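Local coordinates for tail fiber protein (Acinetobacter phage AM24, PDB 5W5P), which is the phage tailspike that probably recognises, and may depolymerise, the capsular polysaccharide of its Acinetobacter baumannii host, at the interface of chains A and B. Coordinates in Å, arbitrary orientation; residue numbers count along the deposited sequence, not the author numbering. Chains: chain A/B, Tail fiber protein.

Contact 1: the interface of chains A and B. Residues chain A 140-141, 169-170, 207; chain B 104-105, 132, 135, 163.
B:Arg135 and A:Gly170 form the apolar centre of this contact between two copies of the tailspike. The CD methylene of B:Arg135 packs 3.5 Å from CA of A:Gly170. To one side, the methyl CD2 of B:Leu163 lies 4.0 Å from CA of A:Gly207, a looser touch. The glycine backbone also lies over the guanidinium of B:Arg135. A:Gly170 N sits above one face of that group, displaced toward its rim.

The B:Arg135 chain bends at chi3 (65°), and this turns its head across the end of the A:164-169 strand. There NE of B:Arg135 gives a hydrogen bond of 2.8 Å to the backbone O of A:Asp169. The bond is bent, with 118° at the hydrogen. NE stands above the carbonyl plane, and the oxygen is well out of the guanidinium plane. On the far side of the head, NH1 of B:Arg135 donates to the backbone O of B:Leu163 at 2.7 Å, nearly in the guanidinium plane. The group is thus held between its own chain and the partner.

The side chain of A:Asp169 runs past that of B:Arg135 in the opposite direction. OD1 of A:Asp169 reaches the guanidinium edge and makes a long salt bridge to NE of B:Arg135 at 3.6 Å. The carboxylate and guanidinium planes are almost perpendicular. The other carboxylate oxygen, OD2 of A:Asp169, takes a hydrogen bond from the backbone N of B:His105 at 2.9 Å. OD2 is also near the imidazole, though the charged atoms do not touch. The charge of B:His105 is not seen; if protonated, it could stabilise the carboxylate. At the outer rim, CB of A:Asn140 meets the carbonyl O of B:Thr104.

Within chain B, the backbone N of B:Arg135 bonds to OG of B:Ser132 at 2.9 Å. This ties the start of strand 135-140 to the end of helix 122-132. The contact lies near the N-terminal end of the beta-helical body. Chain A supplies the ends of strands 135-140 and 164-169.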
loop_
_atom_site.group_PDB
_atom_site.type_symbol
_atom_site.label_atom_id
_atom_site.label_comp_id
_atom_site.label_asym_id
_atom_site.label_seq_id
_atom_site.Cartn_x
_atom_site.Cartn_y
_atom_site.Cartn_z
ATOM N N ASN A 140 -5.535 11.231 -31.795
ATOM C CA ASN A 140 -4.091 11.269 -31.605
ATOM C C ASN A 140 -3.599 12.683 -31.293
ATOM O O ASN A 140 -4.363 13.652 -31.261
ATOM C CB ASN A 140 -3.374 10.699 -32.832
ATOM C CG ASN A 140 -3.566 11.546 -34.088
ATOM O OD1 ASN A 140 -4.579 12.224 -34.259
ATOM N ND2 ASN A 140 -2.589 11.496 -34.975
ATOM N N ALA A 141 -2.287 12.800 -31.068
ATOM C CA ALA A 141 -1.686 14.045 -30.603
ATOM C C ALA A 141 -1.781 15.174 -31.617
ATOM O O ALA A 141 -1.559 16.333 -31.249
ATOM C CB ALA A 141 -0.220 13.817 -30.227
ATOM N N ASP A 169 -5.992 8.895 -27.762
ATOM C CA ASP A 169 -4.747 8.341 -28.272
ATOM C C ASP A 169 -3.668 9.413 -28.354
ATOM O O ASP A 169 -2.857 9.437 -29.283
ATOM C CB ASP A 169 -4.963 7.691 -29.634
ATOM C CG ASP A 169 -3.997 6.562 -29.894
ATOM O OD1 ASP A 169 -3.015 6.433 -29.125
ATOM O OD2 ASP A 169 -4.217 5.806 -30.868
ATOM N N GLY A 170 -3.644 10.315 -27.373
ATOM C CA GLY A 170 -2.663 11.381 -27.317
ATOM C C GLY A 170 -3.218 12.770 -27.534
ATOM O O GLY A 170 -2.471 13.744 -27.377
ATOM N N GLY A 207 -4.658 8.183 -22.284
ATOM C CA GLY A 207 -4.265 8.722 -23.573
ATOM C C GLY A 207 -4.740 10.128 -23.863
ATOM O O GLY A 207 -4.851 10.501 -25.036
ATOM N N THR B 104 -5.086 7.682 -35.125
ATOM C CA THR B 104 -4.699 6.929 -33.945
ATOM C C THR B 104 -3.188 6.932 -33.785
ATOM O O THR B 104 -2.511 7.910 -34.120
ATOM C CB THR B 104 -5.190 5.486 -34.040
ATOM O OG1 THR B 104 -4.418 4.795 -35.029
ATOM C CG2 THR B 104 -6.660 5.441 -34.425
ATOM N N HIS B 105 -2.661 5.821 -33.296
ATOM C CA HIS B 105 -1.241 5.631 -33.069
ATOM C C HIS B 105 -0.549 5.151 -34.342
ATOM O O HIS B 105 -1.113 4.387 -35.130
ATOM C CB HIS B 105 -1.055 4.610 -31.950
ATOM C CG HIS B 105 -1.976 3.431 -32.067
ATOM N ND1 HIS B 105 -2.264 2.833 -33.276
ATOM C CD2 HIS B 105 -2.672 2.738 -31.132
ATOM C CE1 HIS B 105 -3.097 1.827 -33.082
ATOM N NE2 HIS B 105 -3.359 1.745 -31.790
ATOM N N SER B 132 4.290 10.701 -34.860
ATOM C CA SER B 132 3.224 10.474 -33.891
ATOM C C SER B 132 3.426 11.234 -32.587
ATOM O O SER B 132 2.629 11.068 -31.660
ATOM C CB SER B 132 3.093 8.978 -33.603
ATOM O OG SER B 132 4.255 8.493 -32.951
ATOM N N ARG B 135 4.084 8.225 -30.053
ATOM C CA ARG B 135 2.961 7.343 -29.721
ATOM C C ARG B 135 2.953 6.214 -30.749
ATOM O O ARG B 135 2.346 6.328 -31.816
ATOM C CB ARG B 135 1.650 8.116 -29.686
ATOM C CG ARG B 135 1.640 9.208 -28.624
ATOM C CD ARG B 135 0.258 9.748 -28.350
ATOM N NE ARG B 135 -0.642 8.753 -27.771
ATOM C CZ ARG B 135 -0.676 8.436 -26.482
ATOM N NH1 ARG B 135 0.153 9.016 -25.633
ATOM N NH2 ARG B 135 -1.533 7.531 -26.042
ATOM N N LEU B 163 2.372 13.597 -23.841
ATOM C CA LEU B 163 2.188 12.305 -23.190
ATOM C C LEU B 163 2.530 11.238 -24.214
ATOM O O LEU B 163 1.823 11.080 -25.212
ATOM C CB LEU B 163 0.764 12.134 -22.666
ATOM C CG LEU B 163 0.445 10.778 -22.048
ATOM C CD1 LEU B 163 1.057 10.732 -20.668
ATOM C CD2 LEU B 163 -1.064 10.558 -21.939
#

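Contact 2: the interface of chains A and B. Residues chain A 68, 107, 137, 139-140, 143, 169; chain B 103-104.
B:Asn103 O lies 2.9 Å from the backbone N of A:Asn140, but that N-H points away and no hydrogen bond forms. In this trimeric tailspike of the right-handed parallel beta-helix family, a loop of chain B inserts its B:Asn103 side chain among polar and aromatic groups of chain A.

The B:Asn103 amide meets the edge of the A:Trp137 ring, and CG of B:Asn103 lies in the plane of the indole. The two planes are 71° apart. OD1 of B:Asn103 comes within 3.3 Å of CH2 of A:Trp137, on the benzene part. CG of A:Trp137 is anti to the backbone N (chi1 170°), which carries that outer edge toward chain B. The methyl CG2 of B:Thr104 packs 3.6 Å from CZ2 of A:Trp137. Within chain A, the backbone N of A:Gly139 sits over the centre of the indole.

Beyond the amide, A:Arg143 crosses obliquely, its NH2 3.4 Å from ND2 of B:Asn103. As modelled, both are donors and only pack; amide O and N are hard to tell apart at 2.43 Å. A:Arg143 grips A:Asp107 end-on in a salt bridge within chain A. NH2 of A:Arg143 hydrogen-bonds to the syn lone pair of OD2 of A:Asp107 at 2.8 Å, while NH1 bonds to OD1 from above the carboxylate plane. NH2 of A:Arg143 also donates to OE1 of A:Gln68 at 2.9 Å, nearly straight at 167°. A:Asp107 and A:Gln68 therefore fix the guanidinium plane beside B:Asn103. The A:Asp107 carboxylate points tip to tip at the amide, too far for a hydrogen bond.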
loop_
_atom_site.group_PDB
_atom_site.type_symbol
_atom_site.label_atom_id
_atom_site.label_comp_id
_atom_site.label_asym_id
_atom_site.label_seq_id
_atom_site.Cartn_x
_atom_site.Cartn_y
_atom_site.Cartn_z
ATOM N N GLN A 68 -11.310 15.889 -40.958
ATOM C CA GLN A 68 -11.637 14.716 -40.159
ATOM C C GLN A 68 -13.103 14.335 -40.367
ATOM O O GLN A 68 -13.824 14.945 -41.161
ATOM C CB GLN A 68 -11.323 14.970 -38.681
ATOM C CG GLN A 68 -9.842 15.135 -38.390
ATOM C CD GLN A 68 -9.052 13.873 -38.689
ATOM O OE1 GLN A 68 -9.398 12.783 -38.222
ATOM N NE2 GLN A 68 -7.990 14.011 -39.478
ATOM N N ASP A 107 -15.998 9.208 -31.946
ATOM C CA ASP A 107 -15.030 10.282 -32.170
ATOM C C ASP A 107 -15.799 11.595 -32.272
ATOM O O ASP A 107 -16.713 11.693 -33.115
ATOM C CB ASP A 107 -14.243 10.002 -33.456
ATOM C CG ASP A 107 -13.222 11.077 -33.812
ATOM O OD1 ASP A 107 -13.110 12.111 -33.130
ATOM O OD2 ASP A 107 -12.478 10.879 -34.777
ATOM N N TRP A 137 -13.746 9.081 -27.464
ATOM C CA TRP A 137 -12.327 8.929 -27.771
ATOM C C TRP A 137 -11.906 10.090 -28.662
ATOM O O TRP A 137 -12.548 10.350 -29.684
ATOM C CB TRP A 137 -12.079 7.573 -28.447
ATOM C CG TRP A 137 -10.714 7.325 -29.059
ATOM C CD1 TRP A 137 -9.619 6.788 -28.442
ATOM C CD2 TRP A 137 -10.325 7.566 -30.422
ATOM N NE1 TRP A 137 -8.570 6.696 -29.328
ATOM C CE2 TRP A 137 -8.979 7.162 -30.551
ATOM C CE3 TRP A 137 -10.986 8.076 -31.542
ATOM C CZ2 TRP A 137 -8.281 7.264 -31.759
ATOM C CZ3 TRP A 137 -10.294 8.177 -32.736
ATOM C CH2 TRP A 137 -8.955 7.776 -32.834
ATOM N N GLY A 139 -8.779 10.848 -30.135
ATOM C CA GLY A 139 -7.814 10.711 -31.212
ATOM C C GLY A 139 -6.378 10.972 -30.791
ATOM O O GLY A 139 -6.028 10.966 -29.607
ATOM N N ASN A 140 -5.535 11.231 -31.795
ATOM C CA ASN A 140 -4.091 11.269 -31.605
ATOM C C ASN A 140 -3.599 12.683 -31.293
ATOM O O ASN A 140 -4.363 13.652 -31.261
ATOM C CB ASN A 140 -3.374 10.699 -32.832
ATOM C CG ASN A 140 -3.566 11.546 -34.088
ATOM O OD1 ASN A 140 -4.579 12.224 -34.259
ATOM N ND2 ASN A 140 -2.589 11.496 -34.975
ATOM N N ARG A 143 -4.416 16.336 -32.731
ATOM C CA ARG A 143 -5.637 17.066 -32.433
ATOM C C ARG A 143 -5.511 17.798 -31.103
ATOM O O ARG A 143 -4.892 17.296 -30.159
ATOM C CB ARG A 143 -6.839 16.121 -32.391
ATOM C CG ARG A 143 -6.970 15.232 -33.607
ATOM C CD ARG A 143 -7.805 14.016 -33.274
ATOM N NE ARG A 143 -8.532 13.508 -34.430
ATOM C CZ ARG A 143 -9.651 12.797 -34.354
ATOM N NH1 ARG A 143 -10.182 12.515 -33.170
ATOM N NH2 ARG A 143 -10.239 12.370 -35.465
ATOM N N ASP A 169 -5.992 8.895 -27.762
ATOM C CA ASP A 169 -4.747 8.341 -28.272
ATOM C C ASP A 169 -3.668 9.413 -28.354
ATOM O O ASP A 169 -2.857 9.437 -29.283
ATOM C CB ASP A 169 -4.963 7.691 -29.634
ATOM C CG ASP A 169 -3.997 6.562 -29.894
ATOM O OD1 ASP A 169 -3.015 6.433 -29.125
ATOM O OD2 ASP A 169 -4.217 5.806 -30.868
ATOM N N ASN B 103 -5.862 8.701 -37.495
ATOM C CA ASN B 103 -6.077 9.555 -36.335
ATOM C C ASN B 103 -5.730 8.840 -35.037
ATOM O O ASN B 103 -6.061 9.336 -33.953
ATOM C CB ASN B 103 -7.523 10.056 -36.289
ATOM C CG ASN B 103 -8.537 8.934 -36.387
ATOM O OD1 ASN B 103 -8.249 7.784 -36.057
ATOM N ND2 ASN B 103 -9.740 9.266 -36.841
ATOM N N THR B 104 -5.086 7.682 -35.125
ATOM C CA THR B 104 -4.699 6.929 -33.945
ATOM C C THR B 104 -3.188 6.932 -33.785
ATOM O O THR B 104 -2.511 7.910 -34.120
ATOM C CB THR B 104 -5.190 5.486 -34.040
ATOM O OG1 THR B 104 -4.418 4.795 -35.029
ATOM C CG2 THR B 104 -6.660 5.441 -34.425
#

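The C-alpha centres of contact 1 and contact 2 are about 7 Å apart. They share A:Asn140, A:Asp169 and B:Thr104, and make one continuous patch. On chain B, neighbouring loop residues serve both: B:Asn103 enters contact 2 and B:His105 enters contact 1, with B:Thr104 between. On chain A, strands 135-140 and 164-169 contribute to both. The deposited assembly is a trimer, and the interface is not an exact two-fold, so each chain presents different surfaces to its neighbours. Together the contacts may help set the register of the subunits near the N-terminal end of the body.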